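Putative polyketide cyclase (Bacillus cereus, PDB 3K0Z) is of unproven function, but is a putative lipoprotein of the SnoaL-like family in the NTF2 clan and may act as a polyketide cyclase. Local coordinates at residues L28-K31 with E32-M36; Q41-Y44 with A45-T49. All coordinates share one frame; numbering follows the deposited sequence.

Interaction 1: L28-K31 with E32-M36; sequences LSQK and EATEM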
loop_
_atom_site.group_PDB
_atom_site.type_symbol
_atom_site.label_atom_id
_atom_site.label_comp_id
_atom_site.label_asym_id
_atom_site.label_seq_id
_atom_site.Cartn_x
_atom_site.Cartn_y
_atom_site.Cartn_z
ATOM N N LEU A 28 -4.834 15.702 -14.939
ATOM C CA LEU A 28 -3.453 16.193 -14.842
ATOM C C LEU A 28 -2.960 16.543 -16.252
ATOM O O LEU A 28 -3.238 15.817 -17.192
ATOM C CB LEU A 28 -2.552 15.132 -14.195
ATOM C CG LEU A 28 -2.877 14.737 -12.747
ATOM C CD1 LEU A 28 -2.018 13.577 -12.261
ATOM C CD2 LEU A 28 -2.708 15.916 -11.843
ATOM N N SER A 29 -2.242 17.653 -16.388
ATOM C CA SER A 29 -1.602 17.993 -17.647
ATOM C C SER A 29 -0.518 16.962 -17.940
ATOM O O SER A 29 -0.011 16.270 -17.036
ATOM C CB SER A 29 -0.942 19.374 -17.568
ATOM O OG SER A 29 0.284 19.248 -16.843
ATOM N N GLN A 30 -0.146 16.855 -19.204
ATOM C CA GLN A 30 0.966 15.985 -19.558
ATOM C C GLN A 30 2.186 16.226 -18.719
ATOM O O GLN A 30 2.835 15.280 -18.309
ATOM C CB GLN A 30 1.402 16.206 -20.998
ATOM C CG GLN A 30 0.662 15.431 -21.945
ATOM C CD GLN A 30 0.947 13.967 -21.784
ATOM O OE1 GLN A 30 0.042 13.179 -21.465
ATOM N NE2 GLN A 30 2.220 13.588 -21.973
ATOM N N LYS A 31 2.546 17.490 -18.545
ATOM C CA LYS A 31 3.712 17.841 -17.763
ATOM C C LYS A 31 3.520 17.417 -16.317
ATOM O O LYS A 31 4.434 16.841 -15.734
ATOM C CB LYS A 31 4.016 19.338 -17.846
ATOM C CG LYS A 31 5.000 19.780 -16.759
ATOM C CD LYS A 31 5.637 21.074 -16.995
ATOM C CE LYS A 31 6.846 21.270 -16.104
ATOM N NZ LYS A 31 6.503 21.260 -14.643
ATOM N N GLU A 32 2.352 17.669 -15.728
ATOM C CA GLU A 32 2.153 17.255 -14.302
ATOM C C GLU A 32 2.231 15.749 -14.143
ATOM O O GLU A 32 2.868 15.220 -13.220
ATOM C CB GLU A 32 0.795 17.724 -13.757
ATOM C CG GLU A 32 0.626 19.224 -13.745
ATOM C CD GLU A 32 -0.810 19.671 -13.453
ATOM O OE1 GLU A 32 -1.779 19.267 -14.172
ATOM O OE2 GLU A 32 -0.940 20.463 -12.492
ATOM N N ALA A 33 1.576 15.023 -15.027
ATOM C CA ALA A 33 1.616 13.554 -14.947
ATOM C C ALA A 33 3.048 13.008 -15.128
ATOM O O ALA A 33 3.466 12.085 -14.423
ATOM C CB ALA A 33 0.668 12.917 -15.992
ATOM N N THR A 34 3.784 13.591 -16.054
ATOM C CA THR A 34 5.142 13.120 -16.376
ATOM C C THR A 34 6.083 13.357 -15.209
ATOM O O THR A 34 6.892 12.499 -14.882
ATOM C CB THR A 34 5.668 13.843 -17.623
ATOM O OG1 THR A 34 4.817 13.561 -18.734
ATOM C CG2 THR A 34 7.070 13.420 -17.983
ATOM N N GLU A 35 5.993 14.523 -14.570
ATOM C CA GLU A 35 6.928 14.758 -13.483
ATOM C C GLU A 35 6.650 13.860 -12.234
ATOM O O GLU A 35 7.562 13.485 -11.500
ATOM C CB GLU A 35 7.012 16.246 -13.174
ATOM C CG GLU A 35 5.822 16.780 -12.450
ATOM C CD GLU A 35 5.698 18.304 -12.511
ATOM O OE1 GLU A 35 6.573 18.963 -13.110
ATOM O OE2 GLU A 35 4.699 18.835 -11.936
HETATM N N MSE A 36 5.407 13.488 -12.019
HETATM C CA MSE A 36 5.061 12.557 -10.952
HETATM C C MSE A 36 5.534 11.144 -11.280
HETATM O O MSE A 36 6.100 10.451 -10.412
HETATM C CB MSE A 36 3.548 12.614 -10.708
HETATM C CG MSE A 36 3.142 13.907 -10.102
HETATM SE SE MSE A 36 1.224 14.146 -10.099
HETATM C CE MSE A 36 0.793 13.221 -8.381
#
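S29 and E32 hold each other twice at the start of helix 30-49. The hydroxyl OG of S29 accepts from E32 N at 2.8 Å, while E32 reaches back and takes the amide S29 N on OE1, also at 2.8 Å and almost straight (173°), using the anti lone pair of that oxygen. With chi1 at 77°, S29 OG is turned toward E32 N. This reciprocal pair is a capping box with S29 at the N-cap. One step on, A33 N finds S29 O, and Q30 O is gripped by two donors of T34, its N and its OG1 (2.7 Å), which come from opposite faces of the carbonyl plane. Along the outer side K31 stretches forward and bends only at its last torsion, bringing NZ to E35 OE1 at 2.8 Å in a salt bridge, on the syn side but 25° out of the carboxylate plane. Beneath the cap, L28 CD1 meets the selenium of M36, a selenomethionine, at 3.9 Å, and CB of L28 rests near A33. L28 and M36 both lean on V102 of strand 93-103, and Q30 NE2 is tied to E9 O in the N-terminal arm.

Interaction 2: Q41-Y44 with A45-T49; sequences QRFY and AFWDT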
loop_
_atom_site.group_PDB
_atom_site.type_symbol
_atom_site.label_atom_id
_atom_site.label_comp_id
_atom_site.label_asym_id
_atom_site.label_seq_id
_atom_site.Cartn_x
_atom_site.Cartn_y
_atom_site.Cartn_z
ATOM N N GLN A 41 9.821 6.829 -10.903
ATOM C CA GLN A 41 10.833 6.029 -11.566
ATOM C C GLN A 41 12.215 6.205 -10.915
ATOM O O GLN A 41 12.941 5.219 -10.700
ATOM C CB GLN A 41 10.911 6.366 -13.031
ATOM C CG GLN A 41 9.807 5.812 -13.891
ATOM C CD GLN A 41 10.138 5.977 -15.343
ATOM O OE1 GLN A 41 9.815 7.009 -15.980
ATOM N NE2 GLN A 41 10.771 4.951 -15.908
ATOM N N ARG A 42 12.565 7.450 -10.578
ATOM C CA ARG A 42 13.866 7.736 -9.964
ATOM C C ARG A 42 13.926 7.169 -8.575
ATOM O O ARG A 42 14.956 6.724 -8.152
ATOM C CB ARG A 42 14.151 9.234 -9.878
ATOM C CG ARG A 42 14.417 9.901 -11.208
ATOM C CD ARG A 42 14.912 11.332 -11.062
ATOM N NE ARG A 42 15.017 12.014 -12.365
ATOM C CZ ARG A 42 14.043 12.742 -12.935
ATOM N NH1 ARG A 42 12.879 12.972 -12.338
ATOM N NH2 ARG A 42 14.263 13.300 -14.112
ATOM N N PHE A 43 12.827 7.240 -7.841
ATOM C CA PHE A 43 12.759 6.708 -6.509
ATOM C C PHE A 43 12.971 5.191 -6.555
ATOM O O PHE A 43 13.773 4.660 -5.771
ATOM C CB PHE A 43 11.408 7.064 -5.841
ATOM C CG PHE A 43 11.385 6.883 -4.329
ATOM C CD1 PHE A 43 12.280 7.564 -3.506
ATOM C CD2 PHE A 43 10.398 6.109 -3.725
ATOM C CE1 PHE A 43 12.224 7.406 -2.110
ATOM C CE2 PHE A 43 10.324 6.011 -2.322
ATOM C CZ PHE A 43 11.234 6.649 -1.541
ATOM N N TYR A 44 12.297 4.481 -7.459
ATOM C CA TYR A 44 12.530 3.019 -7.537
ATOM C C TYR A 44 13.855 2.650 -8.243
ATOM O O TYR A 44 14.399 1.584 -7.951
ATOM C CB TYR A 44 11.287 2.221 -7.986
ATOM C CG TYR A 44 10.190 2.569 -7.012
ATOM C CD1 TYR A 44 10.260 2.145 -5.689
ATOM C CD2 TYR A 44 9.177 3.438 -7.368
ATOM C CE1 TYR A 44 9.351 2.581 -4.723
ATOM C CE2 TYR A 44 8.225 3.847 -6.419
ATOM C CZ TYR A 44 8.331 3.410 -5.105
ATOM O OH TYR A 44 7.432 3.842 -4.179
ATOM N N ALA A 45 14.388 3.514 -9.107
ATOM C CA ALA A 45 15.789 3.355 -9.590
ATOM C C ALA A 45 16.772 3.378 -8.409
ATOM O O ALA A 45 17.710 2.598 -8.367
ATOM C CB ALA A 45 16.173 4.413 -10.633
ATOM N N PHE A 46 16.550 4.281 -7.457
ATOM C CA PHE A 46 17.406 4.346 -6.311
ATOM C C PHE A 46 17.286 3.045 -5.511
ATOM O O PHE A 46 18.285 2.426 -5.163
ATOM C CB PHE A 46 17.077 5.538 -5.431
ATOM C CG PHE A 46 17.801 5.486 -4.139
ATOM C CD1 PHE A 46 19.181 5.662 -4.104
ATOM C CD2 PHE A 46 17.137 5.165 -2.974
ATOM C CE1 PHE A 46 19.880 5.558 -2.895
ATOM C CE2 PHE A 46 17.811 5.070 -1.768
ATOM C CZ PHE A 46 19.180 5.253 -1.724
ATOM N N TRP A 47 16.067 2.613 -5.214
ATOM C CA TRP A 47 15.930 1.354 -4.474
ATOM C C TRP A 47 16.515 0.183 -5.249
ATOM O O TRP A 47 17.040 -0.749 -4.629
ATOM C CB TRP A 47 14.497 1.079 -4.105
ATOM C CG TRP A 47 13.942 2.063 -3.080
ATOM C CD1 TRP A 47 12.890 2.907 -3.248
ATOM C CD2 TRP A 47 14.436 2.301 -1.733
ATOM N NE1 TRP A 47 12.684 3.639 -2.102
ATOM C CE2 TRP A 47 13.633 3.304 -1.168
ATOM C CE3 TRP A 47 15.469 1.747 -0.964
ATOM C CZ2 TRP A 47 13.804 3.756 0.152
ATOM C CZ3 TRP A 47 15.670 2.218 0.350
ATOM C CH2 TRP A 47 14.837 3.222 0.882
ATOM N N ASP A 48 16.446 0.213 -6.585
ATOM C CA ASP A 48 17.015 -0.888 -7.367
ATOM C C ASP A 48 18.545 -0.854 -7.394
ATOM O O ASP A 48 19.177 -1.904 -7.407
ATOM C CB ASP A 48 16.443 -0.845 -8.765
ATOM C CG ASP A 48 16.830 -2.062 -9.620
ATOM O OD1 ASP A 48 16.680 -3.225 -9.199
ATOM O OD2 ASP A 48 17.306 -1.841 -10.726
ATOM N N THR A 49 19.131 0.348 -7.396
ATOM C CA THR A 49 20.568 0.532 -7.612
ATOM C C THR A 49 21.414 1.003 -6.427
ATOM O O THR A 49 22.623 0.710 -6.372
ATOM C CB THR A 49 20.800 1.526 -8.764
ATOM O OG1 THR A 49 20.404 2.841 -8.353
ATOM C CG2 THR A 49 19.974 1.099 -9.962
#
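A45 N donates to Q41 O at 2.7 Å, the shortest of four successive i to i+4 backbone bonds here; F46 to R42, W47 to F43 and D48 to Y44 follow it. The methyl of A45 also rests against Q41 O, at 3.3 Å from CB. Where the helix ends, T49 N and OG1 both bond to A45 O from opposite faces of that carbonyl, OG1 from above its plane; OG1 is also hydrogen-bonded to K51 N.

On the inner side of the helix F43, Y44 and W47 make an aromatic cluster. The indole meets F43 edge-to-face: W47 NE1 stands over one face of the phenyl ring, offset toward its rim and 3.4 Å from F43 CZ. The F43 ring and the five-membered ring of W47 have centroids 4.5 Å apart, planes at 80°. F43 CG is anti to the backbone N (chi1 -164°), so the ring stands out from the helix, and the indole leans back over its face. Y44 comes from another side, its CD1 3.7 Å from W47 CD1 near the indole plane.

Y44 OH hydrogen-bonds to D128 of strand 120-133, and F43 and Y44 lie on L130 of the same strand, as expected for the long helix that covers the curved sheet in NTF2-like folds. F43 also touches helix 55-58 at T58, W47 packs on L79 and A82 of helix 76-87, and D48 OD1 takes C95 N of strand 93-103.

Coming from the N terminus, the chain first reaches interaction 1, where the loop after strand 22-24 turns into helix 30-49, and then interaction 2, where the same helix ends. Each closes nothing longer than a helical turn; they stand in series, neither nesting nor crossing, with centres 19 Å apart and nearest atoms about 5 Å. The helix runs opposite in direction to strand 93-103, for interaction 1 lies by V102 and interaction 2 by C95. The N-terminal arm follows the helix too, passing E9 and V10 at interaction 1 and L13 and P17 at interaction 2. Interaction 2 alone lies deep, adding strand 120-133 and helices 55-58 and 76-87.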